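Local atomic coordinates of DNA alpha-glucosyltransferase (Enterobacteria phage T4, PDB entry 1XV5), a protein that is a phage glycosyltransferase of the GT-B fold, with two Rossmann-like domains facing each other, and holds uridine-5'-diphosphate (UDP) in this crystal. Residues 7-13 with 39-45; 108-114 with 134-140; 128-133 with 151-156; 174-178 with 391-395. All blocks are in the same frame, centred on the assembly; numbering follows the deposited sequence.

Contact 1: 7-13 with 39-45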
# COMPACT_ATOMS: atom_id res chain seq x y z
N PHE A 7 6.67 -6.94 13.65
CA PHE A 7 5.57 -6.69 14.57
C PHE A 7 4.56 -5.64 14.11
O PHE A 7 4.91 -4.49 13.85
CB PHE A 7 6.20 -6.26 15.91
CG PHE A 7 5.23 -6.15 17.06
CD1 PHE A 7 5.56 -5.35 18.16
CD2 PHE A 7 4.04 -6.86 17.08
CE1 PHE A 7 4.71 -5.27 19.26
CE2 PHE A 7 3.19 -6.79 18.18
CZ PHE A 7 3.53 -5.99 19.28
N MET A 8 3.29 -6.05 14.02
CA MET A 8 2.20 -5.14 13.65
C MET A 8 1.35 -4.97 14.91
O MET A 8 0.37 -5.69 15.11
CB MET A 8 1.35 -5.72 12.52
CG MET A 8 1.94 -5.52 11.13
SD MET A 8 0.90 -6.21 9.82
CE MET A 8 1.35 -7.92 9.93
N ALA A 9 1.73 -4.01 15.75
CA ALA A 9 1.03 -3.75 17.00
C ALA A 9 -0.38 -3.17 16.84
O ALA A 9 -1.13 -3.09 17.81
CB ALA A 9 1.87 -2.83 17.89
N ARG A 10 -0.73 -2.76 15.63
CA ARG A 10 -2.07 -2.22 15.40
C ARG A 10 -3.03 -3.38 15.13
O ARG A 10 -4.23 -3.28 15.37
CB ARG A 10 -2.07 -1.27 14.20
CG ARG A 10 -3.43 -0.69 13.84
CD ARG A 10 -3.35 0.16 12.57
NE ARG A 10 -4.66 0.60 12.10
CZ ARG A 10 -5.39 1.56 12.67
NH1 ARG A 10 -4.94 2.18 13.75
NH2 ARG A 10 -6.57 1.88 12.17
N GLY A 11 -2.46 -4.48 14.66
CA GLY A 11 -3.24 -5.66 14.32
C GLY A 11 -3.02 -5.93 12.84
O GLY A 11 -2.30 -5.18 12.18
N LEU A 12 -3.60 -7.00 12.32
CA LEU A 12 -3.44 -7.33 10.91
C LEU A 12 -4.66 -6.77 10.18
O LEU A 12 -5.72 -7.39 10.16
CB LEU A 12 -3.34 -8.84 10.74
CG LEU A 12 -2.76 -9.31 9.40
CD1 LEU A 12 -2.03 -10.62 9.59
CD2 LEU A 12 -3.87 -9.43 8.37
N GLU A 13 -4.48 -5.60 9.58
CA GLU A 13 -5.55 -4.89 8.90
C GLU A 13 -5.90 -5.40 7.50
O GLU A 13 -7.03 -5.22 7.03
CB GLU A 13 -5.23 -3.40 8.86
CG GLU A 13 -6.43 -2.50 8.62
CD GLU A 13 -6.17 -1.04 8.99
OE1 GLU A 13 -7.11 -0.23 8.90
OE2 GLU A 13 -5.02 -0.72 9.37
N TYR A 39 1.42 -10.13 15.28
CA TYR A 39 0.48 -9.03 15.22
C TYR A 39 -0.46 -9.04 16.43
O TYR A 39 -0.82 -10.10 16.93
CB TYR A 39 -0.34 -9.06 13.93
CG TYR A 39 -1.31 -10.21 13.79
CD1 TYR A 39 -0.89 -11.47 13.37
CD2 TYR A 39 -2.67 -10.04 14.08
CE1 TYR A 39 -1.78 -12.53 13.22
CE2 TYR A 39 -3.57 -11.09 13.94
CZ TYR A 39 -3.12 -12.33 13.51
OH TYR A 39 -4.02 -13.36 13.37
N ALA A 40 -0.82 -7.85 16.88
CA ALA A 40 -1.72 -7.70 18.02
C ALA A 40 -3.13 -8.10 17.60
O ALA A 40 -3.67 -7.58 16.62
CB ALA A 40 -1.72 -6.26 18.51
N LYS A 41 -3.72 -9.03 18.34
CA LYS A 41 -5.06 -9.53 18.03
C LYS A 41 -6.14 -8.73 18.76
O LYS A 41 -7.33 -8.93 18.54
CB LYS A 41 -5.15 -11.01 18.42
CG LYS A 41 -6.45 -11.69 18.04
CD LYS A 41 -6.43 -13.15 18.48
CE LYS A 41 -7.71 -13.86 18.06
NZ LYS A 41 -7.71 -15.28 18.49
N ASP A 42 -5.71 -7.81 19.62
CA ASP A 42 -6.62 -6.98 20.41
C ASP A 42 -7.73 -6.34 19.58
O ASP A 42 -8.87 -6.25 20.03
CB ASP A 42 -5.82 -5.89 21.13
CG ASP A 42 -4.73 -6.47 22.00
OD1 ASP A 42 -4.81 -6.33 23.24
OD2 ASP A 42 -3.78 -7.06 21.45
N LYS A 43 -7.39 -5.89 18.38
CA LYS A 43 -8.38 -5.27 17.51
C LYS A 43 -8.49 -6.09 16.23
O LYS A 43 -7.48 -6.47 15.63
CB LYS A 43 -7.97 -3.83 17.19
CG LYS A 43 -8.99 -3.08 16.35
CD LYS A 43 -8.58 -1.63 16.16
CE LYS A 43 -9.61 -0.87 15.34
NZ LYS A 43 -9.22 0.55 15.17
N SER A 44 -9.72 -6.38 15.82
CA SER A 44 -9.96 -7.16 14.61
C SER A 44 -10.31 -6.27 13.42
O SER A 44 -10.80 -5.15 13.59
CB SER A 44 -11.10 -8.16 14.85
OG SER A 44 -12.29 -7.49 15.22
N PHE A 45 -10.05 -6.78 12.22
CA PHE A 45 -10.33 -6.02 11.01
C PHE A 45 -11.08 -6.85 9.98
O PHE A 45 -11.06 -8.08 10.02
CB PHE A 45 -9.03 -5.49 10.41
CG PHE A 45 -8.22 -4.66 11.35
CD1 PHE A 45 -7.41 -5.26 12.31
CD2 PHE A 45 -8.27 -3.27 11.29
CE1 PHE A 45 -6.66 -4.49 13.20
CE2 PHE A 45 -7.53 -2.49 12.17
CZ PHE A 45 -6.72 -3.10 13.13
O HOH W 1 -4.82 -5.30 17.44
O HOH W 2 -5.57 -8.02 14.27
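The F45 ring reaches back over the loop that follows M8: one of its faces covers E13 CA, 4.0 Å from the ring centroid in a CH-pi contact, and its edge meets R10, with F45 CZ 3.4 Å from R10 O. Flat and broad, it can cover several backbone atoms at once. Y39 does likewise for L12, whose CB lies 4.0 Å from the centroid over the tyrosine's face. Both segments end neighbouring parallel strands, 3-8 and 34-40, of the N-terminal Rossmann-like sheet, joined through helix 17-30. Their last bond runs from A40 N to M8 O (3.0 Å); that carbonyl also accepts G11 N (3.1 Å), closing a type I turn from M8 to G11. At G11 any CB would clash with F45 CE1 and crowd the preceding carbonyl, so glycine suits the place. Beyond the strands two waters fill the gap: one links R10 O, A40 O and K43 N, the other L12 N, A40 O and K43 O.

Contact 2: 108-114 with 134-140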
# COMPACT_ATOMS: atom_id res chain seq x y z
N ILE A 108 18.84 -5.20 21.07
CA ILE A 108 18.04 -5.42 19.87
C ILE A 108 17.89 -4.12 19.08
O ILE A 108 17.58 -3.07 19.65
CB ILE A 108 16.64 -5.97 20.24
CG1 ILE A 108 16.78 -7.41 20.74
CG2 ILE A 108 15.71 -5.90 19.04
CD1 ILE A 108 15.48 -8.04 21.23
N ARG A 109 18.11 -4.20 17.77
CA ARG A 109 17.98 -3.02 16.93
C ARG A 109 16.53 -2.86 16.51
O ARG A 109 16.00 -3.67 15.75
CB ARG A 109 18.89 -3.14 15.69
CG ARG A 109 18.87 -1.91 14.80
CD ARG A 109 20.05 -1.87 13.84
NE ARG A 109 21.32 -1.78 14.56
CZ ARG A 109 22.50 -1.60 13.97
NH1 ARG A 109 22.58 -1.50 12.65
NH2 ARG A 109 23.60 -1.54 14.70
N VAL A 110 15.89 -1.81 17.01
CA VAL A 110 14.49 -1.56 16.69
C VAL A 110 14.34 -0.66 15.48
O VAL A 110 14.83 0.46 15.45
CB VAL A 110 13.77 -0.92 17.89
CG1 VAL A 110 12.34 -0.57 17.52
CG2 VAL A 110 13.80 -1.87 19.08
N VAL A 111 13.64 -1.17 14.47
CA VAL A 111 13.41 -0.43 13.24
C VAL A 111 11.94 -0.04 13.16
O VAL A 111 11.06 -0.89 13.26
CB VAL A 111 13.78 -1.28 12.01
CG1 VAL A 111 13.59 -0.47 10.75
CG2 VAL A 111 15.21 -1.77 12.14
N VAL A 112 11.68 1.25 12.98
CA VAL A 112 10.31 1.71 12.89
C VAL A 112 9.99 2.28 11.51
O VAL A 112 10.67 3.19 11.03
CB VAL A 112 10.01 2.78 13.94
CG1 VAL A 112 8.58 3.28 13.78
CG2 VAL A 112 10.22 2.21 15.34
N TYR A 113 8.95 1.73 10.89
CA TYR A 113 8.51 2.19 9.58
C TYR A 113 7.18 2.92 9.74
O TYR A 113 6.23 2.38 10.32
CB TYR A 113 8.27 1.00 8.64
CG TYR A 113 9.50 0.40 7.99
CD1 TYR A 113 9.92 0.82 6.73
CD2 TYR A 113 10.20 -0.64 8.60
CE1 TYR A 113 11.01 0.22 6.09
CE2 TYR A 113 11.29 -1.25 7.98
CZ TYR A 113 11.68 -0.82 6.72
OH TYR A 113 12.73 -1.44 6.08
N GLN A 114 7.11 4.15 9.24
CA GLN A 114 5.86 4.89 9.29
C GLN A 114 5.27 4.72 7.90
O GLN A 114 5.76 5.30 6.93
CB GLN A 114 6.09 6.37 9.57
CG GLN A 114 4.78 7.14 9.56
CD GLN A 114 3.72 6.46 10.41
OE1 GLN A 114 3.85 6.37 11.63
NE2 GLN A 114 2.68 5.96 9.76
N ARG A 134 12.38 4.87 20.90
CA ARG A 134 13.13 3.64 21.11
C ARG A 134 13.82 3.19 19.83
O ARG A 134 14.83 2.49 19.87
CB ARG A 134 12.19 2.52 21.60
CG ARG A 134 12.86 1.15 21.67
CD ARG A 134 14.00 1.13 22.68
NE ARG A 134 14.69 -0.16 22.73
CZ ARG A 134 15.56 -0.58 21.82
NH1 ARG A 134 16.14 -1.77 21.95
NH2 ARG A 134 15.87 0.18 20.77
N ALA A 135 13.27 3.61 18.70
CA ALA A 135 13.80 3.23 17.40
C ALA A 135 15.26 3.59 17.17
O ALA A 135 15.71 4.68 17.53
CB ALA A 135 12.95 3.84 16.29
N ASP A 136 15.99 2.67 16.56
CA ASP A 136 17.39 2.88 16.23
C ASP A 136 17.45 3.30 14.77
O ASP A 136 18.43 3.89 14.31
CB ASP A 136 18.20 1.59 16.43
CG ASP A 136 18.24 1.16 17.88
OD1 ASP A 136 17.59 0.16 18.23
OD2 ASP A 136 18.93 1.83 18.67
N VAL A 137 16.37 2.99 14.05
CA VAL A 137 16.25 3.32 12.63
C VAL A 137 14.79 3.68 12.36
O VAL A 137 13.88 2.94 12.76
CB VAL A 137 16.63 2.13 11.73
CG1 VAL A 137 16.56 2.54 10.26
CG2 VAL A 137 18.04 1.63 12.08
N ILE A 138 14.57 4.80 11.67
CA ILE A 138 13.22 5.25 11.36
C ILE A 138 13.06 5.49 9.86
O ILE A 138 13.93 6.10 9.24
CB ILE A 138 12.89 6.56 12.09
CG1 ILE A 138 13.10 6.38 13.59
CG2 ILE A 138 11.46 6.99 11.79
CD1 ILE A 138 13.04 7.68 14.37
N PHE A 139 11.95 5.02 9.29
CA PHE A 139 11.66 5.19 7.86
C PHE A 139 10.30 5.85 7.64
O PHE A 139 9.36 5.64 8.41
CB PHE A 139 11.60 3.84 7.13
CG PHE A 139 12.93 3.15 6.96
CD1 PHE A 139 13.30 2.11 7.80
CD2 PHE A 139 13.76 3.48 5.90
CE1 PHE A 139 14.47 1.40 7.58
CE2 PHE A 139 14.94 2.78 5.67
CZ PHE A 139 15.30 1.73 6.51
N SER A 140 10.20 6.64 6.57
CA SER A 140 8.94 7.29 6.21
C SER A 140 8.86 7.37 4.68
O SER A 140 9.88 7.24 4.00
CB SER A 140 8.84 8.70 6.80
OG SER A 140 9.61 9.63 6.06
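Strands 109-114 and 137-140 lie side by side in the parallel sheet of the N-terminal Rossmann-like domain, their axes 4.7 Å apart at 14°, and helix 128-134 belongs to the crossover joining them. The pairing begins with polar groups at I108, whose O accepts R134 NH1 (3.0 Å). The aliphatic part of R109 passes D136, while its guanidinium bonds to the backbone oxygen of I399 near the chain's end. V110 is held through both its backbone N and its backbone O: its N donates to D136 OD1 (2.9 Å), which also forms a salt bridge with R134 NH2 (3.1 Å), and its O receives D136 N (2.7 Å) and V137 N (3.3 Å). An aspartate here thus ties the arginine to the amide of V110, the strand's second residue. V111 then packs its CG1 on V137 and F139 on one side of the sheet, whereas V112 turns to the other, its CG2 3.3 Å from A135 CB; compact beta-branched valines fit both buried faces. Between these strands V112 N bonds V137 O, and F139 N bonds V112 O, each at 2.8 Å. Y113 lies on F139 in an offset stack, centroids 4.5 Å apart and planes 12° apart, and its hydroxyl has a close polar partner in Q395 of helix 388-399. At Q114, the backbone N donates to F139 O across 2.8 Å.

Contact 3: 128-133 with 151-156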
# COMPACT_ATOMS: atom_id res chain seq x y z
N LEU A 128 2.96 6.10 19.47
CA LEU A 128 3.87 6.28 18.34
C LEU A 128 5.13 7.04 18.78
O LEU A 128 6.23 6.73 18.34
CB LEU A 128 3.18 7.05 17.21
CG LEU A 128 4.03 7.24 15.95
CD1 LEU A 128 4.50 5.88 15.44
CD2 LEU A 128 3.22 7.96 14.89
N GLU A 129 4.95 8.02 19.66
CA GLU A 129 6.08 8.80 20.15
C GLU A 129 7.07 7.91 20.88
O GLU A 129 8.28 8.00 20.65
CB GLU A 129 5.60 9.92 21.09
CG GLU A 129 6.74 10.78 21.63
CD GLU A 129 6.29 11.91 22.54
OE1 GLU A 129 7.15 12.70 22.97
OE2 GLU A 129 5.07 12.01 22.81
N GLU A 130 6.56 7.06 21.76
CA GLU A 130 7.42 6.16 22.53
C GLU A 130 8.12 5.17 21.60
O GLU A 130 9.25 4.77 21.84
CB GLU A 130 6.59 5.39 23.57
CG GLU A 130 6.10 6.25 24.72
CD GLU A 130 4.75 6.90 24.46
OE1 GLU A 130 4.43 7.18 23.29
OE2 GLU A 130 4.02 7.12 25.44
N THR A 131 7.42 4.79 20.54
CA THR A 131 7.97 3.86 19.56
C THR A 131 9.13 4.53 18.83
O THR A 131 10.20 3.93 18.64
CB THR A 131 6.90 3.45 18.54
OG1 THR A 131 5.78 2.87 19.23
CG2 THR A 131 7.46 2.43 17.55
N VAL A 132 8.92 5.78 18.43
CA VAL A 132 9.94 6.54 17.72
C VAL A 132 11.18 6.77 18.58
O VAL A 132 12.30 6.71 18.09
CB VAL A 132 9.37 7.91 17.26
CG1 VAL A 132 10.49 8.78 16.71
CG2 VAL A 132 8.30 7.69 16.20
N ARG A 133 10.97 7.03 19.87
CA ARG A 133 12.09 7.29 20.77
C ARG A 133 12.96 6.06 21.02
O ARG A 133 14.15 6.19 21.32
CB ARG A 133 11.58 7.85 22.09
CG ARG A 133 10.93 9.22 21.95
CD ARG A 133 10.43 9.77 23.28
NE ARG A 133 9.80 11.08 23.12
CZ ARG A 133 10.45 12.20 22.83
NH1 ARG A 133 11.77 12.17 22.66
NH2 ARG A 133 9.79 13.34 22.70
N LEU A 151 4.81 15.75 13.17
CA LEU A 151 5.01 14.95 14.38
C LEU A 151 6.44 14.95 14.91
O LEU A 151 6.65 15.15 16.11
CB LEU A 151 4.54 13.51 14.14
CG LEU A 151 3.02 13.29 14.10
CD1 LEU A 151 2.43 14.01 12.90
CD2 LEU A 151 2.72 11.80 14.03
N MET A 152 7.41 14.72 14.04
CA MET A 152 8.81 14.69 14.47
C MET A 152 9.24 16.00 15.12
O MET A 152 9.95 16.00 16.13
CB MET A 152 9.72 14.38 13.28
CG MET A 152 9.74 12.91 12.87
SD MET A 152 10.29 11.83 14.21
CE MET A 152 12.03 12.26 14.30
N LYS A 153 8.83 17.12 14.53
CA LYS A 153 9.20 18.42 15.08
C LYS A 153 8.41 18.70 16.35
O LYS A 153 8.80 19.55 17.15
CB LYS A 153 8.97 19.52 14.04
CG LYS A 153 9.87 19.38 12.82
CD LYS A 153 9.82 20.60 11.92
CE LYS A 153 10.82 20.45 10.78
NZ LYS A 153 10.88 21.66 9.91
N GLU A 154 7.31 17.98 16.53
CA GLU A 154 6.48 18.15 17.71
C GLU A 154 7.07 17.36 18.88
O GLU A 154 6.99 17.79 20.03
CB GLU A 154 5.06 17.66 17.42
CG GLU A 154 4.09 17.86 18.58
CD GLU A 154 2.67 17.46 18.22
OE1 GLU A 154 2.14 18.00 17.23
OE2 GLU A 154 2.09 16.61 18.93
N TRP A 155 7.66 16.21 18.58
CA TRP A 155 8.26 15.38 19.61
C TRP A 155 9.67 15.86 19.93
O TRP A 155 10.18 15.65 21.03
CB TRP A 155 8.31 13.91 19.17
CG TRP A 155 6.96 13.31 18.89
CD1 TRP A 155 5.82 13.46 19.63
CD2 TRP A 155 6.63 12.41 17.82
NE1 TRP A 155 4.80 12.72 19.08
CE2 TRP A 155 5.27 12.06 17.97
CE3 TRP A 155 7.35 11.87 16.75
CZ2 TRP A 155 4.61 11.20 17.09
CZ3 TRP A 155 6.70 11.01 15.87
CH2 TRP A 155 5.34 10.68 16.05
N TYR A 156 10.30 16.51 18.95
CA TYR A 156 11.65 17.04 19.09
C TYR A 156 11.62 18.51 18.69
O TYR A 156 12.13 18.89 17.64
CB TYR A 156 12.61 16.26 18.19
CG TYR A 156 12.67 14.78 18.52
CD1 TYR A 156 13.51 14.31 19.53
CD2 TYR A 156 11.86 13.87 17.85
CE1 TYR A 156 13.55 12.96 19.85
CE2 TYR A 156 11.89 12.51 18.17
CZ TYR A 156 12.74 12.06 19.17
OH TYR A 156 12.77 10.72 19.49
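W155 forms the apolar centre, its indole set as a knob into a hole made by L128, E129, V132 and R133. L128 CD2 meets the ring edge at CH2 (3.6 Å) and V132 CG2 reaches CZ3 of W155 (3.7 Å). The helix segments are almost perpendicular, at a signed angle of -80°, and their axes stay 11.2 Å apart, a gap wide enough for so large a side chain. Around it, L128 CD2 touches L151 CD2 (4.0 Å) and V132 CG1 approaches M152 SD (3.9 Å). Further out, the methylene CG of E129 lies over the five-membered ring of W155, 3.7 Å from its centroid, leaving the carboxylate for a salt bridge, R133 NH2 to E129 OE1 (2.7 Å). The same NH2 of R133 donates to W155 O (2.9 Å), and the guanidinium makes an off-centre cation-pi contact with Y156. Behind this pair of Rossmann-domain helices, T131 and L128 rest on strand 109-114, T131 also touches helix 91-103, and M152 packs against P170.

Contact 4: 174-178 with 391-395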
# COMPACT_ATOMS: atom_id res chain seq x y z
N ASN A 174 14.20 7.71 3.96
CA ASN A 174 13.11 7.49 3.03
C ASN A 174 13.12 6.02 2.64
O ASN A 174 14.16 5.37 2.66
CB ASN A 174 13.28 8.35 1.78
CG ASN A 174 12.14 8.17 0.81
OD1 ASN A 174 12.26 7.44 -0.18
ND2 ASN A 174 11.02 8.82 1.09
N PHE A 175 11.95 5.50 2.29
CA PHE A 175 11.83 4.11 1.86
C PHE A 175 10.65 3.99 0.91
O PHE A 175 9.78 4.86 0.87
CB PHE A 175 11.61 3.18 3.06
CG PHE A 175 10.16 3.04 3.47
CD1 PHE A 175 9.42 1.93 3.07
CD2 PHE A 175 9.53 4.02 4.23
CE1 PHE A 175 8.07 1.79 3.43
CE2 PHE A 175 8.19 3.90 4.60
CZ PHE A 175 7.46 2.78 4.20
N GLN A 176 10.65 2.92 0.13
CA GLN A 176 9.56 2.62 -0.79
C GLN A 176 9.03 1.27 -0.33
O GLN A 176 9.81 0.42 0.09
CB GLN A 176 10.05 2.45 -2.23
CG GLN A 176 10.67 3.67 -2.86
CD GLN A 176 11.30 3.33 -4.19
OE1 GLN A 176 10.60 3.08 -5.18
NE2 GLN A 176 12.63 3.30 -4.22
N PRO A 177 7.71 1.06 -0.39
CA PRO A 177 7.11 -0.22 0.03
C PRO A 177 7.30 -1.19 -1.14
O PRO A 177 6.59 -1.11 -2.15
CB PRO A 177 5.66 0.15 0.29
CG PRO A 177 5.40 1.23 -0.72
CD PRO A 177 6.66 2.06 -0.69
N PRO A 178 8.25 -2.14 -1.02
CA PRO A 178 8.54 -3.12 -2.07
C PRO A 178 7.64 -4.34 -2.18
O PRO A 178 7.01 -4.76 -1.22
CB PRO A 178 9.99 -3.54 -1.77
CG PRO A 178 10.40 -2.73 -0.52
CD PRO A 178 9.10 -2.39 0.15
N CYS A 391 14.73 -2.50 -3.45
CA CYS A 391 14.35 -1.71 -2.29
C CYS A 391 14.64 -2.31 -0.91
O CYS A 391 15.14 -1.60 -0.04
CB CYS A 391 12.87 -1.32 -2.39
SG CYS A 391 12.47 -0.54 -3.98
N PHE A 392 14.32 -3.58 -0.70
CA PHE A 392 14.60 -4.18 0.60
C PHE A 392 16.11 -4.27 0.86
O PHE A 392 16.56 -4.26 2.01
CB PHE A 392 13.92 -5.55 0.74
CG PHE A 392 12.49 -5.47 1.21
CD1 PHE A 392 11.47 -6.10 0.51
CD2 PHE A 392 12.17 -4.74 2.35
CE1 PHE A 392 10.14 -6.00 0.94
CE2 PHE A 392 10.84 -4.63 2.79
CZ PHE A 392 9.83 -5.27 2.08
N LYS A 393 16.89 -4.34 -0.22
CA LYS A 393 18.35 -4.38 -0.08
C LYS A 393 18.79 -3.00 0.39
O LYS A 393 19.62 -2.87 1.29
CB LYS A 393 19.01 -4.71 -1.42
CG LYS A 393 20.51 -4.45 -1.46
CD LYS A 393 21.25 -5.27 -0.42
CE LYS A 393 22.72 -4.87 -0.31
NZ LYS A 393 23.41 -4.92 -1.62
N GLU A 394 18.23 -1.96 -0.24
CA GLU A 394 18.55 -0.59 0.12
C GLU A 394 18.23 -0.36 1.61
O GLU A 394 19.03 0.21 2.34
CB GLU A 394 17.73 0.40 -0.72
CG GLU A 394 18.03 1.87 -0.44
CD GLU A 394 17.08 2.82 -1.14
OE1 GLU A 394 16.89 2.68 -2.37
OE2 GLU A 394 16.52 3.71 -0.46
N GLN A 395 17.06 -0.83 2.03
CA GLN A 395 16.64 -0.67 3.42
C GLN A 395 17.50 -1.49 4.36
O GLN A 395 17.85 -1.03 5.45
CB GLN A 395 15.16 -1.06 3.56
CG GLN A 395 14.26 -0.21 2.65
CD GLN A 395 12.84 -0.73 2.52
OE1 GLN A 395 12.17 -0.46 1.53
NE2 GLN A 395 12.38 -1.46 3.53
O HOH W 3 15.23 2.95 1.84
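Helix 388-399 is the chain's last, and as in other GT-B proteins it lies against the N-terminal domain after the chain has traversed the second one; here it packs on the loop that leaves strand 172-174, the end strand of the N-terminal sheet. C391 points at this loop, with CB 3.4 Å from P178 CG. A small side chain allows that close approach. F392 adds an aromatic surface for the same proline: P178 CG lies 3.5 Å from the ring centroid, only 7° off the normal, a CH-pi contact well suited to a rigid, slightly polarised pyrrolidine. Helix 17-30 completes this pocket, with F20 against both P178 and F392. Nearly one turn after C391, E394 reaches the loop's beginning through a water that donates to E394 OE2 (2.7 Å) and to N174 O (2.8 Å); its carboxylate also forms a salt bridge with R304, which N174 binds as well, so the charge is answered in a partly closed setting. Q395 is long enough to extend between F175 and P178, its polar end close to the Q176 backbone. Where it springs from the helix, Q395 N bonds C391 O at 2.9 Å.

Overall arrangement
All four contacts involve the N-terminal domain. Contacts 1 and 2 belong to the same parallel sheet, their centres 18 Å apart. Contact 3 adds helices to the sheet face bearing V112 and I138: V112 CG2 meets T131 CG2 at 3.5 Å, and I138 CD1 meets V132 CG1 at 3.6 Å. Contact 4 follows on from contact 2, with S140 O and F175 N 3.2 Å apart, probably hydrogen-bonded, and F139 CB 3.6 Å from F175 CD2. The strands' C-terminal ends face UDP: the side chain of E13 in contact 1 is about 8 Å from it and that of Q114 in contact 2 about 10 Å. Contacts 3 and 4 stay about 11 Å apart at their nearest atoms.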